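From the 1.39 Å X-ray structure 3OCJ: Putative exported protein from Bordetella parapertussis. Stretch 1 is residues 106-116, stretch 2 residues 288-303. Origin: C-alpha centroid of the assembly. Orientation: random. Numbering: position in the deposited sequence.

Stretch 1 (106-116) GHFRRALQRHL
Stretch 2 288-303: FEDDRARLFPTVIARK

Residues 106-115 form a helix that begins earlier in the chain, and Leu116 is the first residue to leave helical phi/psi (-63/138). The helix packs on strand 298-302. The two axes approach to 8.9 Å, and their N-to-C directions differ by 20°. The contact buries 460 Å², both sides summed. Two CA pairs set the register: His107 CA to Glu289 CA is 6.6 Å, and Ala111 CA to Ile300 CA is 7.5 Å.

Stretch 2 starts in extended conformation. Glu289 (-115/100) points its CB toward the helix. Its chi1 and chi2 are both m, with chi3 at -14°. Glu289 CB lies over one face of the His107 ring, 4.2 Å from the centroid and 26° off the normal, a CH-pi contact. Its carboxylate meets Arg110 (chi1-chi3 m, t, m; chi4 113°). The salt bridge has Arg110 NH1 to Glu289 OE1 at 3.2 Å, and its hydrogen bond is weak, with an angle of 136°. Water 1 adds a bridge: it accepts from Arg110 NH2 at 2.9 Å and donates to Glu289 OE2 at 2.8 Å. Within the helix, Arg110 NH1 donates to His107 ND1 at 2.9 Å and 171°. His107 is chi1 m, chi2 -58°.

Asp290 turns its CB away, but Asp290 O is 3.5 Å from His107 NE2. Asp291 CA sits at the edge of that ring. A type I turn runs from Asp291 to Arg294, with Arg294 N bonded to Asp291 O at 3.1 Å. Asp291 (chi1 p) also holds the following loop: Leu295 N donates to Asp291 OD2 at 2.9 Å, and Phe296 N to Asp291 OD1 at 2.8 Å.

Thr298 pairs with Glu289: Glu289 N to Thr298 O is 2.8 Å, and Thr298 N to Glu289 O is 3.0 Å. Thr298 (chi1 m) points toward the helix. Thr298 OG1 is 3.6 Å from His107 CB and 3.4 Å from Phe108 CD1, at the edge of the Phe108 ring (chi1 m, chi2 50°).

Val299 points away and Ile300 toward, the alternation expected of a strand. Ile300 has chi1 m and an off-well chi2 of 92°. Ile300 CG1 packs on Ala111 CB at 3.8 Å. Ile300 CG2 lies 3.7 Å from His115 NE2.

Arg302 (chi1-chi3 t, p, p) starts sideways, but its end comes nearer. Arg302 NH1 reaches the edge of the His115 ring (chi1 m, chi2 -93°), 3.5 Å from His115 CE1. Water 2 accepts from Arg302 NH2 at 2.7 Å and hydrogen-bonds His115 ND1 at 3.2 Å.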

# COMPACT_ATOMS: atom_id res chain seq x y z
N GLY A 106 -8.38 2.75 7.07
CA GLY A 106 -9.63 3.18 7.68
C GLY A 106 -10.42 4.12 6.78
O GLY A 106 -11.65 4.01 6.69
N HIS A 107 -9.73 5.05 6.13
CA HIS A 107 -10.42 5.96 5.22
C HIS A 107 -10.97 5.24 4.00
O HIS A 107 -12.06 5.56 3.52
CB HIS A 107 -9.52 7.14 4.82
CG HIS A 107 -9.18 8.06 5.96
ND1 HIS A 107 -10.15 8.69 6.71
CD2 HIS A 107 -7.99 8.45 6.47
CE1 HIS A 107 -9.57 9.42 7.64
NE2 HIS A 107 -8.26 9.29 7.52
N PHE A 108 -10.23 4.26 3.49
CA PHE A 108 -10.74 3.42 2.40
C PHE A 108 -12.04 2.74 2.83
O PHE A 108 -13.00 2.70 2.08
CB PHE A 108 -9.71 2.34 2.01
CG PHE A 108 -8.74 2.76 0.94
CD1 PHE A 108 -8.03 3.95 1.03
CD2 PHE A 108 -8.49 1.93 -0.14
CE1 PHE A 108 -7.12 4.33 0.05
CE2 PHE A 108 -7.59 2.30 -1.13
CZ PHE A 108 -6.88 3.50 -1.02
N ARG A 109 -12.05 2.16 4.03
CA ARG A 109 -13.23 1.46 4.49
C ARG A 109 -14.40 2.43 4.59
O ARG A 109 -15.51 2.11 4.16
CB ARG A 109 -12.96 0.76 5.83
CG ARG A 109 -12.18 -0.53 5.68
CD ARG A 109 -11.97 -1.21 7.03
NE ARG A 109 -13.24 -1.49 7.68
CZ ARG A 109 -13.37 -1.87 8.94
NH1 ARG A 109 -12.29 -2.00 9.71
NH2 ARG A 109 -14.57 -2.11 9.45
N ARG A 110 -14.18 3.61 5.18
CA ARG A 110 -15.28 4.57 5.30
C ARG A 110 -15.79 5.01 3.93
O ARG A 110 -17.01 5.15 3.72
CB ARG A 110 -14.87 5.80 6.13
CG ARG A 110 -14.72 5.54 7.62
CD ARG A 110 -14.65 6.86 8.41
NE ARG A 110 -13.64 7.75 7.86
CZ ARG A 110 -13.88 8.92 7.26
NH1 ARG A 110 -12.87 9.61 6.76
NH2 ARG A 110 -15.12 9.39 7.16
N ALA A 111 -14.87 5.25 3.00
CA ALA A 111 -15.26 5.73 1.67
C ALA A 111 -16.02 4.64 0.92
O ALA A 111 -17.06 4.91 0.33
CB ALA A 111 -14.04 6.18 0.88
N LEU A 112 -15.50 3.42 0.94
CA LEU A 112 -16.17 2.35 0.22
C LEU A 112 -17.54 2.11 0.84
O LEU A 112 -18.53 1.97 0.12
CB LEU A 112 -15.32 1.07 0.20
CG LEU A 112 -14.02 1.23 -0.59
CD1 LEU A 112 -13.05 0.11 -0.24
CD2 LEU A 112 -14.28 1.29 -2.11
N GLN A 113 -17.62 2.13 2.17
CA GLN A 113 -18.91 1.92 2.83
C GLN A 113 -19.94 2.99 2.43
O GLN A 113 -21.10 2.67 2.17
CB GLN A 113 -18.74 1.90 4.36
CG GLN A 113 -20.00 1.44 5.08
CD GLN A 113 -20.21 -0.06 4.95
OE1 GLN A 113 -19.31 -0.85 5.24
NE2 GLN A 113 -21.40 -0.46 4.50
N ARG A 114 -19.50 4.24 2.38
CA ARG A 114 -20.34 5.37 2.01
C ARG A 114 -20.91 5.24 0.60
O ARG A 114 -22.06 5.61 0.35
CB ARG A 114 -19.54 6.67 2.13
CG ARG A 114 -20.18 7.87 1.47
CD ARG A 114 -19.36 9.14 1.74
NE ARG A 114 -19.81 10.24 0.90
CZ ARG A 114 -19.42 11.51 1.04
NH1 ARG A 114 -19.89 12.43 0.22
NH2 ARG A 114 -18.56 11.84 2.00
N HIS A 115 -20.11 4.70 -0.32
CA HIS A 115 -20.49 4.65 -1.73
C HIS A 115 -21.20 3.35 -2.13
O HIS A 115 -21.78 3.28 -3.20
CB HIS A 115 -19.26 4.90 -2.61
CG HIS A 115 -18.73 6.29 -2.51
ND1 HIS A 115 -19.12 7.30 -3.37
CD2 HIS A 115 -17.86 6.86 -1.64
CE1 HIS A 115 -18.51 8.42 -3.03
NE2 HIS A 115 -17.75 8.19 -1.98
N LEU A 116 -21.14 2.34 -1.27
CA LEU A 116 -21.76 1.04 -1.54
C LEU A 116 -23.28 1.19 -1.68
O LEU A 116 -23.91 1.92 -0.92
CB LEU A 116 -21.44 0.09 -0.38
CG LEU A 116 -21.32 -1.41 -0.62
CD1 LEU A 116 -20.17 -1.72 -1.57
CD2 LEU A 116 -21.10 -2.10 0.73
N PHE A 288 -10.28 14.49 -0.90
CA PHE A 288 -9.13 13.88 -0.25
C PHE A 288 -9.44 13.61 1.22
O PHE A 288 -10.03 14.45 1.91
CB PHE A 288 -7.89 14.78 -0.36
CG PHE A 288 -7.38 14.95 -1.77
CD1 PHE A 288 -6.48 14.04 -2.32
CD2 PHE A 288 -7.79 16.01 -2.55
CE1 PHE A 288 -6.01 14.20 -3.61
CE2 PHE A 288 -7.32 16.17 -3.85
CZ PHE A 288 -6.42 15.25 -4.38
N GLU A 289 -9.07 12.44 1.70
CA GLU A 289 -9.18 12.09 3.11
C GLU A 289 -7.77 11.90 3.64
O GLU A 289 -7.13 10.86 3.40
CB GLU A 289 -10.03 10.83 3.31
CG GLU A 289 -11.50 11.02 2.93
CD GLU A 289 -12.27 11.86 3.96
OE1 GLU A 289 -11.76 12.06 5.07
OE2 GLU A 289 -13.40 12.30 3.64
N ASP A 290 -7.26 12.92 4.31
CA ASP A 290 -5.88 12.90 4.77
C ASP A 290 -5.72 12.16 6.08
O ASP A 290 -6.52 12.31 7.01
CB ASP A 290 -5.36 14.33 4.97
CG ASP A 290 -5.10 15.06 3.67
OD1 ASP A 290 -5.01 14.42 2.61
OD2 ASP A 290 -4.96 16.32 3.72
N ASP A 291 -4.65 11.38 6.18
CA ASP A 291 -4.22 10.88 7.48
C ASP A 291 -3.69 12.06 8.30
O ASP A 291 -3.46 13.15 7.77
CB ASP A 291 -3.13 9.81 7.30
CG ASP A 291 -1.93 10.35 6.54
OD1 ASP A 291 -2.10 10.78 5.37
OD2 ASP A 291 -0.81 10.35 7.10
N ARG A 292 -3.51 11.85 9.60
CA ARG A 292 -3.16 12.94 10.49
C ARG A 292 -1.91 13.70 10.05
O ARG A 292 -1.91 14.93 10.03
CB ARG A 292 -2.97 12.42 11.92
CG ARG A 292 -4.28 11.97 12.57
CD ARG A 292 -4.03 11.47 13.99
NE ARG A 292 -3.47 12.53 14.85
CZ ARG A 292 -2.17 12.74 15.04
NH1 ARG A 292 -1.27 11.96 14.46
NH2 ARG A 292 -1.78 13.73 15.84
N ALA A 293 -0.86 12.99 9.67
CA ALA A 293 0.38 13.65 9.30
C ALA A 293 0.48 13.99 7.80
O ALA A 293 1.46 14.60 7.38
CB ALA A 293 1.60 12.80 9.74
N ARG A 294 -0.51 13.57 7.03
CA ARG A 294 -0.60 13.78 5.57
C ARG A 294 0.48 13.04 4.79
O ARG A 294 0.91 13.49 3.73
CB ARG A 294 -0.59 15.27 5.19
CG ARG A 294 -1.83 16.10 5.60
CD ARG A 294 -1.71 16.65 7.00
NE ARG A 294 -2.76 17.65 7.25
CZ ARG A 294 -3.94 17.40 7.80
NH1 ARG A 294 -4.27 16.18 8.18
NH2 ARG A 294 -4.81 18.39 7.98
N LEU A 295 0.89 11.89 5.33
CA LEU A 295 1.86 11.02 4.67
C LEU A 295 1.24 10.15 3.57
O LEU A 295 1.94 9.76 2.63
CB LEU A 295 2.50 10.08 5.69
CG LEU A 295 2.94 10.75 6.99
CD1 LEU A 295 3.50 9.72 7.98
CD2 LEU A 295 3.96 11.86 6.76
N PHE A 296 -0.03 9.82 3.69
CA PHE A 296 -0.62 8.81 2.81
C PHE A 296 -2.11 9.10 2.61
O PHE A 296 -2.96 8.32 3.06
CB PHE A 296 -0.42 7.42 3.42
CG PHE A 296 -0.35 6.28 2.41
CD1 PHE A 296 -0.74 6.43 1.08
CD2 PHE A 296 0.13 5.04 2.83
CE1 PHE A 296 -0.64 5.33 0.18
CE2 PHE A 296 0.23 3.96 1.96
CZ PHE A 296 -0.15 4.11 0.63
N PRO A 297 -2.43 10.19 1.90
CA PRO A 297 -3.84 10.51 1.71
C PRO A 297 -4.58 9.50 0.85
O PRO A 297 -4.02 8.82 -0.02
CB PRO A 297 -3.82 11.86 0.99
CG PRO A 297 -2.45 12.45 1.27
CD PRO A 297 -1.54 11.24 1.38
N THR A 298 -5.89 9.45 1.09
CA THR A 298 -6.85 8.73 0.29
C THR A 298 -7.52 9.76 -0.60
O THR A 298 -7.74 10.90 -0.18
CB THR A 298 -7.87 8.07 1.22
OG1 THR A 298 -7.21 7.08 2.02
CG2 THR A 298 -9.05 7.43 0.48
N VAL A 299 -7.85 9.37 -1.82
CA VAL A 299 -8.61 10.24 -2.71
C VAL A 299 -9.79 9.48 -3.30
O VAL A 299 -9.65 8.33 -3.75
CB VAL A 299 -7.72 10.86 -3.81
CG1 VAL A 299 -7.02 9.78 -4.66
CG2 VAL A 299 -8.54 11.81 -4.70
N ILE A 300 -10.95 10.13 -3.29
CA ILE A 300 -12.16 9.61 -3.91
C ILE A 300 -12.45 10.48 -5.12
O ILE A 300 -12.60 11.71 -4.98
CB ILE A 300 -13.36 9.61 -2.95
CG1 ILE A 300 -13.01 8.86 -1.65
CG2 ILE A 300 -14.55 8.94 -3.63
CD1 ILE A 300 -12.48 9.72 -0.52
N ALA A 301 -12.53 9.87 -6.30
CA ALA A 301 -12.65 10.59 -7.57
C ALA A 301 -13.89 10.10 -8.32
O ALA A 301 -14.10 8.91 -8.44
CB ALA A 301 -11.40 10.36 -8.39
N ARG A 302 -14.69 11.03 -8.83
CA ARG A 302 -15.93 10.67 -9.51
C ARG A 302 -15.81 10.63 -11.03
O ARG A 302 -15.18 11.50 -11.62
CB ARG A 302 -17.04 11.65 -9.12
CG ARG A 302 -18.34 11.48 -9.88
CD ARG A 302 -19.17 10.34 -9.30
NE ARG A 302 -19.45 10.54 -7.88
CZ ARG A 302 -19.83 9.58 -7.05
NH1 ARG A 302 -20.07 9.85 -5.77
NH2 ARG A 302 -19.98 8.34 -7.50
N LYS A 303 -16.40 9.62 -11.66
CA LYS A 303 -16.60 9.62 -13.10
C LYS A 303 -17.97 10.22 -13.38
O LYS A 303 -18.97 9.75 -12.85
CB LYS A 303 -16.54 8.21 -13.67
CG LYS A 303 -16.79 8.14 -15.17
CD LYS A 303 -16.49 6.76 -15.72
CE LYS A 303 -16.79 6.70 -17.22
NZ LYS A 303 -16.24 5.45 -17.83
O HOH W 1 -15.04 11.92 5.85
O HOH W 2 -20.58 6.21 -5.98